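CG14216 (Drosophila melanogaster, PDB 3P9Y) probably removes phosphate from phosphoserine in the C-terminal domain of RNA polymerase II, acting in RNA processing and termination. Local coordinates at residues R118-D121 with L122-H126. The protein carries 2 engineered substitutions. Residues are numbered along the deposited sequence; the frame is centred on the assembly and turned at random.
Sequences RVYD and LVVMH. With IMD (imidazole), chain I.
Val124, one helical turn beyond Tyr120, offers a compact example of how a beta-branched residue serves two different neighbours at once. Its CB touches both the carbonyl oxygen of Tyr120 and the imidazole, 3.7 Å from IMD C2, and there the side chain forks. CG2, beside the backbone N, touches Tyr120 O and lies over the centre of the Tyr120 ring, 4.1 Å from the ring centroid and 10° off its normal, a CH-pi contact over the face. CG1, anti to the backbone N (chi1 170°), turns instead to the imidazole, probably from the crystallisation liquor, with IMD N3 3.4 Å from Val124 CG1. The imidazole is held by Asp121, whose OD1 accepts a hydrogen bond from IMD N1 at 3.1 Å. Both protein residues belong to helix 117-128, the crossover of the beta-alpha-beta unit between parallel strands 111-114 and 137-142 in a phosphatase of LMW PTP-like fold. The Tyr120 side chain touches Val140 and Asn142, and its OH is hydrogen-bonded to Ser194 OG on the antiparallel edge strand. Val124 N donates to Tyr120 O at 2.9 Å. On the buried side of the helix, Val119 CG1 meets Val123 CG2 at 4.2 Å, and both residues pack on Val15 and Thr114.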
# COMPACT_ATOMS: atom_id res chain seq x y z
N ARG A 118 1.64 9.77 -8.14
CA ARG A 118 3.04 10.04 -7.84
C ARG A 118 3.74 8.77 -7.40
O ARG A 118 4.89 8.52 -7.79
CB ARG A 118 3.18 11.13 -6.76
CG ARG A 118 3.13 12.53 -7.33
CD ARG A 118 3.07 13.59 -6.24
NE ARG A 118 3.21 14.94 -6.77
CZ ARG A 118 4.36 15.61 -6.82
NH1 ARG A 118 5.48 15.07 -6.36
NH2 ARG A 118 4.38 16.84 -7.32
N VAL A 119 3.06 7.95 -6.61
CA VAL A 119 3.62 6.69 -6.15
C VAL A 119 3.67 5.70 -7.31
O VAL A 119 4.65 5.00 -7.50
CB VAL A 119 2.81 6.10 -4.98
CG1 VAL A 119 3.27 4.68 -4.64
CG2 VAL A 119 2.92 7.02 -3.77
N TYR A 120 2.59 5.65 -8.08
CA TYR A 120 2.52 4.87 -9.30
C TYR A 120 3.76 5.10 -10.17
O TYR A 120 4.41 4.16 -10.60
CB TYR A 120 1.26 5.25 -10.07
CG TYR A 120 1.05 4.54 -11.38
CD1 TYR A 120 0.64 3.21 -11.42
CD2 TYR A 120 1.20 5.21 -12.59
CE1 TYR A 120 0.42 2.57 -12.63
CE2 TYR A 120 0.98 4.58 -13.79
CZ TYR A 120 0.59 3.26 -13.81
OH TYR A 120 0.37 2.64 -15.01
N ASP A 121 4.07 6.37 -10.42
CA ASP A 121 5.19 6.73 -11.28
C ASP A 121 6.53 6.28 -10.71
O ASP A 121 7.39 5.81 -11.45
CB ASP A 121 5.22 8.25 -11.50
CG ASP A 121 4.14 8.71 -12.44
OD1 ASP A 121 3.62 7.88 -13.21
OD2 ASP A 121 3.81 9.91 -12.42
N LEU A 122 6.71 6.43 -9.41
CA LEU A 122 7.96 6.03 -8.77
C LEU A 122 8.13 4.52 -8.86
O LEU A 122 9.23 4.01 -9.11
CB LEU A 122 8.00 6.49 -7.31
CG LEU A 122 8.17 8.01 -7.13
CD1 LEU A 122 7.92 8.42 -5.70
CD2 LEU A 122 9.56 8.45 -7.58
N VAL A 123 7.03 3.79 -8.66
CA VAL A 123 7.05 2.35 -8.75
C VAL A 123 7.40 1.91 -10.17
O VAL A 123 8.25 1.05 -10.36
CB VAL A 123 5.68 1.75 -8.35
CG1 VAL A 123 5.57 0.30 -8.80
CG2 VAL A 123 5.46 1.87 -6.84
N VAL A 124 6.76 2.52 -11.16
CA VAL A 124 6.97 2.14 -12.55
C VAL A 124 8.38 2.51 -12.99
O VAL A 124 9.06 1.73 -13.65
CB VAL A 124 5.93 2.81 -13.48
CG1 VAL A 124 6.29 2.61 -14.94
CG2 VAL A 124 4.53 2.24 -13.19
N MET A 125 8.84 3.70 -12.60
CA MET A 125 10.18 4.15 -12.93
C MET A 125 11.20 3.17 -12.35
O MET A 125 12.14 2.78 -13.03
CB MET A 125 10.43 5.56 -12.39
CG MET A 125 11.75 6.16 -12.82
SD MET A 125 11.92 7.91 -12.42
CE MET A 125 12.09 7.85 -10.64
N HIS A 126 10.99 2.77 -11.11
CA HIS A 126 11.92 1.87 -10.44
C HIS A 126 11.96 0.51 -11.14
O HIS A 126 13.04 -0.06 -11.32
CB HIS A 126 11.54 1.68 -8.97
CG HIS A 126 12.41 0.69 -8.26
ND1 HIS A 126 13.65 1.03 -7.77
CD2 HIS A 126 12.24 -0.62 -8.00
CE1 HIS A 126 14.20 -0.04 -7.21
NE2 HIS A 126 13.37 -1.05 -7.34
N1 IMD I . 5.50 6.71 -15.34
C2 IMD I . 6.64 6.26 -14.76
N3 IMD I . 7.41 5.68 -15.71
C4 IMD I . 6.75 5.76 -16.89
C5 IMD I . 5.55 6.41 -16.65